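PDB 3WEC: cytochrome P450 from Rhodococcus erythropolis, which hydroxylates the quinoline nitrogen of aurachin alkaloids at a heme iron, a monooxygenase step that gives these compounds their antibiotic activity. Local coordinates for residues Leu132-Glu143 / His373-Tyr382; Leu328-Val336 / Pro347-Gly355. One frame throughout, in Å; residues are numbered along the deposited sequence.

Contact 1: Leu132-Glu143 / His373-Tyr382; sequences LSAASSAVRHLE and HFLRELSQRY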
loop_
_atom_site.group_PDB
_atom_site.type_symbol
_atom_site.label_atom_id
_atom_site.label_comp_id
_atom_site.label_asym_id
_atom_site.label_seq_id
_atom_site.Cartn_x
_atom_site.Cartn_y
_atom_site.Cartn_z
ATOM N N LEU A 132 7.256 4.786 -17.921
ATOM C CA LEU A 132 7.233 3.863 -19.042
ATOM C C LEU A 132 8.546 3.090 -19.173
ATOM O O LEU A 132 8.533 1.881 -19.395
ATOM C CB LEU A 132 6.945 4.628 -20.344
ATOM C CG LEU A 132 7.336 3.997 -21.688
ATOM C CD1 LEU A 132 6.535 2.741 -21.969
ATOM C CD2 LEU A 132 7.197 4.986 -22.832
ATOM N N SER A 133 9.664 3.798 -19.047
ATOM C CA SER A 133 10.992 3.211 -19.169
ATOM C C SER A 133 11.179 2.125 -18.117
ATOM O O SER A 133 11.567 0.984 -18.428
ATOM C CB SER A 133 12.040 4.306 -18.997
ATOM O OG SER A 133 13.291 3.888 -19.466
ATOM N N ALA A 134 10.880 2.486 -16.866
ATOM C CA ALA A 134 10.893 1.538 -15.770
ATOM C C ALA A 134 9.909 0.377 -16.015
ATOM O O ALA A 134 10.267 -0.793 -15.781
ATOM C CB ALA A 134 10.585 2.238 -14.460
ATOM N N ALA A 135 8.691 0.670 -16.489
ATOM C CA ALA A 135 7.700 -0.430 -16.698
ATOM C C ALA A 135 8.210 -1.391 -17.771
ATOM O O ALA A 135 8.246 -2.615 -17.551
ATOM C CB ALA A 135 6.314 0.090 -17.066
ATOM N N SER A 136 8.638 -0.834 -18.913
ATOM C CA SER A 136 9.058 -1.676 -20.021
ATOM C C SER A 136 10.303 -2.475 -19.698
ATOM O O SER A 136 10.379 -3.623 -20.076
ATOM C CB SER A 136 9.194 -0.923 -21.353
ATOM O OG SER A 136 9.648 0.389 -21.149
ATOM N N SER A 137 11.267 -1.893 -18.992
ATOM C CA SER A 137 12.436 -2.677 -18.568
ATOM C C SER A 137 12.018 -3.890 -17.735
ATOM O O SER A 137 12.552 -4.994 -17.935
ATOM C CB SER A 137 13.416 -1.831 -17.764
ATOM O OG SER A 137 14.050 -0.905 -18.601
ATOM N N ALA A 138 11.076 -3.670 -16.809
ATOM C CA ALA A 138 10.605 -4.709 -15.878
ATOM C C ALA A 138 9.864 -5.788 -16.649
ATOM O O ALA A 138 10.142 -6.985 -16.491
ATOM C CB ALA A 138 9.708 -4.119 -14.802
ATOM N N VAL A 139 8.936 -5.347 -17.499
ATOM C CA VAL A 139 8.177 -6.254 -18.337
ATOM C C VAL A 139 9.142 -7.103 -19.157
ATOM O O VAL A 139 8.920 -8.302 -19.309
ATOM C CB VAL A 139 7.104 -5.508 -19.168
ATOM C CG1 VAL A 139 6.850 -6.158 -20.520
ATOM C CG2 VAL A 139 5.819 -5.432 -18.374
ATOM N N ARG A 140 10.232 -6.486 -19.625
ATOM C CA ARG A 140 11.309 -7.177 -20.345
ATOM C C ARG A 140 12.097 -8.179 -19.486
ATOM O O ARG A 140 12.459 -9.254 -19.952
ATOM C CB ARG A 140 12.265 -6.143 -20.988
ATOM C CG ARG A 140 13.576 -6.717 -21.504
ATOM C CD ARG A 140 14.411 -5.653 -22.216
ATOM N NE ARG A 140 13.852 -5.306 -23.528
ATOM C CZ ARG A 140 13.902 -6.081 -24.614
ATOM N NH1 ARG A 140 14.487 -7.270 -24.578
ATOM N NH2 ARG A 140 13.354 -5.664 -25.748
ATOM N N HIS A 141 12.360 -7.813 -18.231
ATOM C CA HIS A 141 13.096 -8.685 -17.293
ATOM C C HIS A 141 12.364 -9.984 -16.951
ATOM O O HIS A 141 13.003 -11.017 -16.693
ATOM C CB HIS A 141 13.496 -7.894 -16.042
ATOM C CG HIS A 141 14.701 -8.453 -15.299
ATOM N ND1 HIS A 141 15.258 -9.664 -15.588
ATOM C CD2 HIS A 141 15.427 -7.936 -14.215
ATOM C CE1 HIS A 141 16.299 -9.894 -14.761
ATOM N NE2 HIS A 141 16.408 -8.838 -13.924
ATOM N N LEU A 142 11.032 -9.938 -17.007
ATOM C CA LEU A 142 10.155 -11.099 -16.785
ATOM C C LEU A 142 10.461 -12.400 -17.560
ATOM O O LEU A 142 10.188 -13.478 -17.034
ATOM C CB LEU A 142 8.678 -10.733 -17.007
ATOM C CG LEU A 142 7.637 -10.538 -15.901
ATOM C CD1 LEU A 142 6.369 -11.264 -16.323
ATOM C CD2 LEU A 142 8.052 -11.076 -14.540
ATOM N N GLU A 143 11.001 -12.318 -18.790
ATOM C CA GLU A 143 11.291 -13.541 -19.533
ATOM C C GLU A 143 12.566 -14.270 -19.107
ATOM O O GLU A 143 12.775 -15.410 -19.497
ATOM C CB GLU A 143 11.230 -13.363 -21.073
ATOM C CG GLU A 143 12.175 -12.352 -21.711
ATOM C CD GLU A 143 11.968 -12.248 -23.222
ATOM O OE1 GLU A 143 12.297 -11.187 -23.793
ATOM O OE2 GLU A 143 11.461 -13.208 -23.846
ATOM N N HIS A 373 1.016 1.402 -17.238
ATOM C CA HIS A 373 2.154 1.227 -18.153
ATOM C C HIS A 373 2.693 -0.167 -18.059
ATOM O O HIS A 373 3.191 -0.708 -19.053
ATOM C CB HIS A 373 3.304 2.168 -17.820
ATOM C CG HIS A 373 3.087 3.572 -18.247
ATOM N ND1 HIS A 373 3.093 3.939 -19.531
ATOM C CD2 HIS A 373 2.898 4.726 -17.502
ATOM C CE1 HIS A 373 2.893 5.265 -19.618
ATOM N NE2 HIS A 373 2.774 5.744 -18.364
ATOM N N PHE A 374 2.660 -0.738 -16.854
ATOM C CA PHE A 374 3.191 -2.088 -16.692
ATOM C C PHE A 374 2.332 -3.094 -17.444
ATOM O O PHE A 374 2.873 -3.947 -18.139
ATOM C CB PHE A 374 3.292 -2.502 -15.234
ATOM C CG PHE A 374 3.812 -3.908 -15.039
ATOM C CD1 PHE A 374 5.168 -4.144 -14.944
ATOM C CD2 PHE A 374 2.940 -4.984 -14.928
ATOM C CE1 PHE A 374 5.660 -5.428 -14.755
ATOM C CE2 PHE A 374 3.428 -6.259 -14.715
ATOM C CZ PHE A 374 4.783 -6.489 -14.662
ATOM N N LEU A 375 1.008 -2.997 -17.274
ATOM C CA LEU A 375 0.076 -3.906 -17.902
ATOM C C LEU A 375 0.124 -3.748 -19.460
ATOM O O LEU A 375 0.153 -4.751 -20.177
ATOM C CB LEU A 375 -1.334 -3.679 -17.342
ATOM C CG LEU A 375 -2.418 -4.768 -17.404
ATOM C CD1 LEU A 375 -3.789 -4.143 -17.595
ATOM C CD2 LEU A 375 -2.172 -5.851 -18.432
ATOM N N ARG A 376 0.170 -2.497 -19.936
ATOM C CA ARG A 376 0.236 -2.159 -21.355
ATOM C C ARG A 376 1.461 -2.776 -22.044
ATOM O O ARG A 376 1.350 -3.300 -23.153
ATOM C CB ARG A 376 0.232 -0.645 -21.606
ATOM C CG ARG A 376 0.386 -0.326 -23.094
ATOM C CD ARG A 376 0.264 1.150 -23.481
ATOM N NE ARG A 376 -1.027 1.710 -23.103
ATOM C CZ ARG A 376 -1.250 2.375 -21.972
ATOM N NH1 ARG A 376 -0.264 2.603 -21.101
ATOM N NH2 ARG A 376 -2.464 2.829 -21.722
ATOM N N GLU A 377 2.620 -2.687 -21.387
ATOM C CA GLU A 377 3.839 -3.305 -21.912
ATOM C C GLU A 377 3.700 -4.830 -21.870
ATOM O O GLU A 377 4.041 -5.532 -22.823
ATOM C CB GLU A 377 5.062 -2.846 -21.102
ATOM C CG GLU A 377 5.472 -1.389 -21.291
ATOM C CD GLU A 377 5.820 -1.053 -22.741
ATOM O OE1 GLU A 377 5.241 -0.060 -23.244
ATOM O OE2 GLU A 377 6.638 -1.789 -23.371
ATOM N N LEU A 378 3.178 -5.314 -20.744
ATOM C CA LEU A 378 2.930 -6.712 -20.494
ATOM C C LEU A 378 2.098 -7.386 -21.590
ATOM O O LEU A 378 2.459 -8.440 -22.105
ATOM C CB LEU A 378 2.156 -6.852 -19.192
ATOM C CG LEU A 378 2.526 -7.895 -18.123
ATOM C CD1 LEU A 378 1.265 -8.594 -17.609
ATOM C CD2 LEU A 378 3.601 -8.903 -18.510
ATOM N N SER A 379 0.952 -6.786 -21.881
ATOM C CA SER A 379 -0.024 -7.344 -22.804
ATOM C C SER A 379 0.425 -7.161 -24.229
ATOM O O SER A 379 0.085 -7.970 -25.067
ATOM C CB SER A 379 -1.380 -6.671 -22.618
ATOM O OG SER A 379 -1.240 -5.254 -22.676
ATOM N N GLN A 380 1.184 -6.103 -24.497
ATOM C CA GLN A 380 1.735 -5.862 -25.841
ATOM C C GLN A 380 2.887 -6.831 -26.132
ATOM O O GLN A 380 2.980 -7.352 -27.213
ATOM C CB GLN A 380 2.168 -4.406 -26.011
ATOM C CG GLN A 380 1.010 -3.404 -26.047
ATOM C CD GLN A 380 1.449 -1.960 -26.339
ATOM O OE1 GLN A 380 2.491 -1.486 -25.864
ATOM N NE2 GLN A 380 0.638 -1.249 -27.112
ATOM N N ARG A 381 3.720 -7.106 -25.134
ATOM C CA ARG A 381 4.854 -8.020 -25.268
ATOM C C ARG A 381 4.507 -9.540 -25.258
ATOM O O ARG A 381 5.138 -10.330 -25.966
ATOM C CB ARG A 381 5.858 -7.717 -24.148
ATOM C CG ARG A 381 7.181 -8.419 -24.359
ATOM C CD ARG A 381 8.353 -7.844 -23.563
ATOM N NE ARG A 381 9.520 -8.527 -24.096
ATOM C CZ ARG A 381 10.192 -8.125 -25.181
ATOM N NH1 ARG A 381 9.878 -6.981 -25.786
ATOM N NH2 ARG A 381 11.206 -8.845 -25.623
ATOM N N TYR A 382 3.523 -9.945 -24.455
ATOM C CA TYR A 382 3.299 -11.375 -24.168
ATOM C C TYR A 382 1.883 -11.837 -24.495
ATOM O O TYR A 382 0.910 -11.122 -24.251
ATOM C CB TYR A 382 3.657 -11.717 -22.687
ATOM C CG TYR A 382 5.094 -11.384 -22.293
ATOM C CD1 TYR A 382 6.163 -11.989 -22.952
ATOM C CD2 TYR A 382 5.386 -10.459 -21.275
ATOM C CE1 TYR A 382 7.471 -11.697 -22.627
ATOM C CE2 TYR A 382 6.711 -10.151 -20.934
ATOM C CZ TYR A 382 7.747 -10.781 -21.632
ATOM O OH TYR A 382 9.070 -10.546 -21.365
HETATM O O HOH W 1 8.927 -4.048 -22.660
#
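Val139 is the knob of this contact, set among Phe374, Glu377, Leu378 and Arg381 on helix 364-381. Its CB lies against Glu377 CB, and there the branches part. CG2 comes down over one face of the Phe374 ring, 3.9 Å from its centroid, a CH-pi contact, and also touches Leu378 CB. CG1 runs along the backbone of Glu377 to the aliphatic part of Arg381, 3.8 Å from Arg381 CD. A beta-branched residue suits the place, its two methyls filling one hole. The Val139 carbonyl O takes a 3.0 Å hydrogen bond from Tyr382 OH, at the edge of the phenol ring.

Beyond it, Arg381 stretches out, CG anti to its backbone N (chi1 -169°), and its NH2 forms a salt bridge of 3.2 Å with Glu143 OE1, on the syn side but 30° out of the carboxylate plane, the oxygen lying in the guanidinium plane. That charge pair probably eases the approach of Arg140, NH2 3.7 Å from Arg381 NH1. The axes of 132-141 and 373-381 approach to 8.4 Å and cross at -42°. Phe156 of helix 155-165 touches Ala135 and Phe374; helix 148-153 packs on Ala138 and Leu142, helices 240-271 and 273-281 on 364-381.

Contact 2: Leu328-Val336 / Pro347-Gly355; sequences LASGNREAV and PDVSSLSYG. With HEM (protoporphyrin IX containing Fe), chain B.
Asn332 OD1 receives the backbone N-H of Leu352 in a short, nearly straight hydrogen bond of 2.6 Å (167° at the hydrogen), the donor tilted 16° from the amide plane. The other end of the same amide, ND2, makes a weak bond to Ser353 OG at 2.8 Å. One flat group thus reads two consecutive residues of the loop, its carbonyl serving a peptide N-H and its NH2 a hydroxyl, as suits asparagine. Chi1 of -74° sets CG beside the backbone N of Asn332 and carries the amide from the flank of its helix to the loop. Ser353 OG is held further by the carbonyl of Leu294, on helix 286-296.

Just before them, Ser351 folds back on its own chain: its OG accepts the N-H of Ser353 at 3.0 Å, an ST turn that overlaps the type I beta turn from Leu352 to Gly355. Helix 328-333 is in the place of the K' helix of the P450 fold, the chain before the turn belongs to the meander, and Tyr354 stands at the Phe position of the cysteine-ligand loop that leads to axial Cys361, to which it is joined by backbone hydrogen bonding. The turn also meets the porphyrin: Tyr354 CE1 comes within 3.5 Å of HEM C3B, and Gly355 CA within 3.2 Å of the propionate oxygen HEM O2A, where the lack of a side chain lets the chain pass.

Leu328, at the start of the helix, lays both methyls against the Leu352 carbonyl; CD2 also meets Leu352 CB at 4.1 Å, and CD1 goes on to HEM CMA at 3.7 Å. Bare Gly331 CA accommodates Leu352 CD1. Farther from the heme, the small methyl of Ala335 fits close to the Ser350 carbonyl, 3.4 Å from CB to O.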
loop_
_atom_site.group_PDB
_atom_site.type_symbol
_atom_site.label_atom_id
_atom_site.label_comp_id
_atom_site.label_asym_id
_atom_site.label_seq_id
_atom_site.Cartn_x
_atom_site.Cartn_y
_atom_site.Cartn_z
ATOM N N LEU A 328 -10.884 -3.753 3.490
ATOM C CA LEU A 328 -10.954 -3.299 2.108
ATOM C C LEU A 328 -11.182 -4.445 1.129
ATOM O O LEU A 328 -12.003 -4.327 0.208
ATOM C CB LEU A 328 -9.655 -2.575 1.762
ATOM C CG LEU A 328 -9.083 -1.495 2.688
ATOM C CD1 LEU A 328 -7.799 -0.997 2.060
ATOM C CD2 LEU A 328 -10.032 -0.317 2.858
ATOM N N ALA A 329 -10.466 -5.561 1.342
ATOM C CA ALA A 329 -10.495 -6.724 0.465
ATOM C C ALA A 329 -11.894 -7.383 0.450
ATOM O O ALA A 329 -12.393 -7.765 -0.619
ATOM C CB ALA A 329 -9.414 -7.725 0.869
ATOM N N SER A 330 -12.513 -7.481 1.627
ATOM C CA SER A 330 -13.880 -7.975 1.782
ATOM C C SER A 330 -14.942 -7.071 1.114
ATOM O O SER A 330 -15.673 -7.524 0.239
ATOM C CB SER A 330 -14.192 -8.159 3.265
ATOM O OG SER A 330 -15.380 -8.856 3.425
ATOM N N GLY A 331 -14.999 -5.804 1.511
ATOM C CA GLY A 331 -15.917 -4.855 0.914
ATOM C C GLY A 331 -15.873 -4.907 -0.595
ATOM O O GLY A 331 -16.894 -5.016 -1.225
ATOM N N ASN A 332 -14.679 -4.862 -1.173
ATOM C CA ASN A 332 -14.509 -4.906 -2.625
ATOM C C ASN A 332 -15.276 -6.026 -3.341
ATOM O O ASN A 332 -15.777 -5.816 -4.466
ATOM C CB ASN A 332 -13.030 -4.979 -2.971
ATOM C CG ASN A 332 -12.312 -3.642 -2.758
ATOM O OD1 ASN A 332 -12.945 -2.610 -2.517
ATOM N ND2 ASN A 332 -10.982 -3.668 -2.807
ATOM N N ARG A 333 -15.344 -7.208 -2.704
ATOM C CA ARG A 333 -15.956 -8.379 -3.311
ATOM C C ARG A 333 -17.471 -8.177 -3.492
ATOM O O ARG A 333 -18.109 -8.856 -4.296
ATOM C CB ARG A 333 -15.610 -9.686 -2.556
ATOM C CG ARG A 333 -14.149 -10.131 -2.668
ATOM C CD ARG A 333 -13.664 -10.104 -4.116
ATOM N NE ARG A 333 -12.288 -10.594 -4.292
ATOM C CZ ARG A 333 -11.996 -11.883 -4.475
ATOM N NH1 ARG A 333 -12.974 -12.797 -4.489
ATOM N NH2 ARG A 333 -10.744 -12.265 -4.639
ATOM N N GLU A 334 -18.019 -7.187 -2.790
ATOM C CA GLU A 334 -19.417 -6.772 -3.009
ATOM C C GLU A 334 -19.561 -5.313 -3.519
ATOM O O GLU A 334 -20.661 -4.775 -3.536
ATOM C CB GLU A 334 -20.298 -7.045 -1.759
ATOM C CG GLU A 334 -19.949 -6.226 -0.514
ATOM C CD GLU A 334 -20.914 -6.428 0.643
ATOM O OE1 GLU A 334 -21.572 -7.479 0.693
ATOM O OE2 GLU A 334 -21.028 -5.529 1.509
ATOM N N ALA A 335 -18.468 -4.688 -3.951
ATOM C CA ALA A 335 -18.522 -3.295 -4.454
ATOM C C ALA A 335 -19.177 -3.177 -5.846
ATOM O O ALA A 335 -19.702 -2.120 -6.208
ATOM C CB ALA A 335 -17.144 -2.649 -4.439
ATOM N N VAL A 336 -19.144 -4.281 -6.595
ATOM C CA VAL A 336 -19.710 -4.407 -7.946
ATOM C C VAL A 336 -20.585 -5.676 -8.017
ATOM O O VAL A 336 -20.472 -6.540 -7.148
ATOM C CB VAL A 336 -18.581 -4.518 -9.006
ATOM C CG1 VAL A 336 -17.778 -3.228 -9.109
ATOM C CG2 VAL A 336 -17.646 -5.687 -8.692
ATOM N N PRO A 347 -17.700 -2.017 -16.587
ATOM C CA PRO A 347 -17.886 -0.616 -16.943
ATOM C C PRO A 347 -18.333 0.178 -15.712
ATOM O O PRO A 347 -19.407 0.780 -15.705
ATOM C CB PRO A 347 -18.986 -0.679 -18.010
ATOM C CG PRO A 347 -19.702 -1.996 -17.803
ATOM C CD PRO A 347 -18.943 -2.792 -16.768
ATOM N N ASP A 348 -17.483 0.195 -14.693
ATOM C CA ASP A 348 -17.926 0.414 -13.317
ATOM C C ASP A 348 -16.686 0.640 -12.434
ATOM O O ASP A 348 -16.217 1.788 -12.276
ATOM C CB ASP A 348 -18.751 -0.825 -12.870
ATOM C CG ASP A 348 -19.264 -0.750 -11.420
ATOM O OD1 ASP A 348 -18.546 -0.290 -10.506
ATOM O OD2 ASP A 348 -20.399 -1.214 -11.190
ATOM N N VAL A 349 -16.157 -0.466 -11.886
ATOM C CA VAL A 349 -14.955 -0.486 -10.993
ATOM C C VAL A 349 -14.966 0.511 -9.808
ATOM O O VAL A 349 -14.212 1.497 -9.773
ATOM C CB VAL A 349 -13.605 -0.425 -11.758
ATOM C CG1 VAL A 349 -12.487 -0.843 -10.813
ATOM C CG2 VAL A 349 -13.605 -1.338 -12.985
ATOM N N SER A 350 -15.845 0.220 -8.850
ATOM C CA SER A 350 -15.933 0.885 -7.555
ATOM C C SER A 350 -15.047 0.019 -6.688
ATOM O O SER A 350 -15.125 -1.232 -6.783
ATOM C CB SER A 350 -17.400 0.835 -7.072
ATOM O OG SER A 350 -17.567 1.275 -5.732
ATOM N N SER A 351 -14.186 0.648 -5.878
ATOM C CA SER A 351 -13.176 -0.090 -5.108
ATOM C C SER A 351 -12.795 0.666 -3.829
ATOM O O SER A 351 -12.790 1.909 -3.816
ATOM C CB SER A 351 -11.924 -0.364 -5.980
ATOM O OG SER A 351 -10.771 -0.701 -5.218
ATOM N N LEU A 352 -12.518 -0.086 -2.758
ATOM C CA LEU A 352 -11.977 0.489 -1.521
ATOM C C LEU A 352 -10.438 0.406 -1.402
ATOM O O LEU A 352 -9.891 0.784 -0.381
ATOM C CB LEU A 352 -12.630 -0.145 -0.297
ATOM C CG LEU A 352 -14.149 -0.001 -0.192
ATOM C CD1 LEU A 352 -14.634 -1.039 0.802
ATOM C CD2 LEU A 352 -14.545 1.405 0.226
ATOM N N SER A 353 -9.743 -0.027 -2.451
ATOM C CA SER A 353 -8.313 -0.334 -2.302
ATOM C C SER A 353 -7.369 0.849 -1.950
ATOM O O SER A 353 -6.272 0.630 -1.461
ATOM C CB SER A 353 -7.801 -1.169 -3.480
ATOM O OG SER A 353 -8.606 -2.326 -3.552
ATOM N N TYR A 354 -7.848 2.075 -2.200
ATOM C CA TYR A 354 -7.096 3.278 -1.895
ATOM C C TYR A 354 -7.635 4.053 -0.674
ATOM O O TYR A 354 -7.129 5.132 -0.354
ATOM C CB TYR A 354 -7.077 4.171 -3.116
ATOM C CG TYR A 354 -6.200 3.756 -4.295
ATOM C CD1 TYR A 354 -4.804 3.530 -4.128
ATOM C CD2 TYR A 354 -6.743 3.643 -5.612
ATOM C CE1 TYR A 354 -3.981 3.205 -5.205
ATOM C CE2 TYR A 354 -5.910 3.326 -6.708
ATOM C CZ TYR A 354 -4.525 3.082 -6.467
ATOM O OH TYR A 354 -3.676 2.788 -7.491
ATOM N N GLY A 355 -8.636 3.505 0.019
ATOM C CA GLY A 355 -9.212 4.161 1.178
ATOM C C GLY A 355 -10.230 5.139 0.604
ATOM O O GLY A 355 -10.411 5.169 -0.615
HETATM C CHA HEM B . -2.470 6.033 2.107
HETATM C CHB HEM B . -3.363 2.027 -0.696
HETATM C CHC HEM B . 0.294 3.311 -3.708
HETATM C CHD HEM B . 1.302 7.262 -0.729
HETATM C C1A HEM B . -2.948 4.787 1.552
HETATM C C2A HEM B . -3.975 3.968 2.275
HETATM C C3A HEM B . -4.218 2.819 1.434
HETATM C C4A HEM B . -3.304 3.026 0.313
HETATM C CMA HEM B . -5.195 1.649 1.693
HETATM C CAA HEM B . -4.739 4.178 3.589
HETATM C CBA HEM B . -5.960 5.014 3.160
HETATM C CGA HEM B . -7.002 5.126 4.289
HETATM O O1A HEM B . -6.675 5.005 5.507
HETATM O O2A HEM B . -8.194 5.395 3.967
HETATM C C1B HEM B . -2.384 2.051 -1.780
HETATM C C2B HEM B . -2.520 1.061 -2.845
HETATM C C3B HEM B . -1.418 1.449 -3.684
HETATM C C4B HEM B . -0.793 2.597 -3.038
HETATM C CMB HEM B . -3.460 -0.096 -3.035
HETATM C CAB HEM B . -1.078 0.739 -4.945
HETATM C CBB HEM B . 0.174 0.453 -5.202
HETATM C C1C HEM B . 0.866 4.532 -3.183
HETATM C C2C HEM B . 2.082 5.132 -3.735
HETATM C C3C HEM B . 2.352 6.274 -2.837
HETATM C C4C HEM B . 1.329 6.290 -1.810
HETATM C CMC HEM B . 2.826 4.628 -4.941
HETATM C CAC HEM B . 3.484 7.258 -2.867
HETATM C CBC HEM B . 4.290 7.376 -3.899
HETATM C C1D HEM B . 0.358 7.238 0.396
HETATM C C2D HEM B . 0.329 8.343 1.351
HETATM C C3D HEM B . -0.798 7.990 2.234
HETATM C C4D HEM B . -1.314 6.759 1.613
HETATM C CMD HEM B . 1.297 9.500 1.445
HETATM C CAD HEM B . -1.293 8.721 3.450
HETATM C CBD HEM B . -2.487 9.586 2.979
HETATM C CGD HEM B . -3.088 10.400 4.076
HETATM O O1D HEM B . -3.524 11.543 3.758
HETATM O O2D HEM B . -3.126 9.923 5.258
HETATM N NA HEM B . -2.573 4.284 0.235
HETATM N NB HEM B . -1.416 3.008 -1.904
HETATM N NC HEM B . 0.363 5.250 -2.058
HETATM N ND HEM B . -0.648 6.325 0.516
HETATM FE FE HEM B . -0.885 4.649 -0.726
HETATM O O HOH W 2 0.488 2.921 0.400
#

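Contact 1 and contact 2 lie about 26 Å apart between centres and share no element, although helix 364-381 of contact 1 is the next helix in the chain after helix 328-333 of contact 2. Each is partly buried, but contact 1 is farther from the middle of the chain and away from the annotated sites, whereas contact 2 reaches the heme pocket at one end. Chemistry follows place. Two long helices meet through a valine knob walled partly by the aliphatic parts of Glu377 and Arg381, with the charges of Arg140 and Glu143 at the margin; the short helix and irregular loop are joined instead by an amide and hydroxyls. Tyr354 OH is hydrogen-bonded to Asn368 of helix 364-381, outside the segment of contact 1.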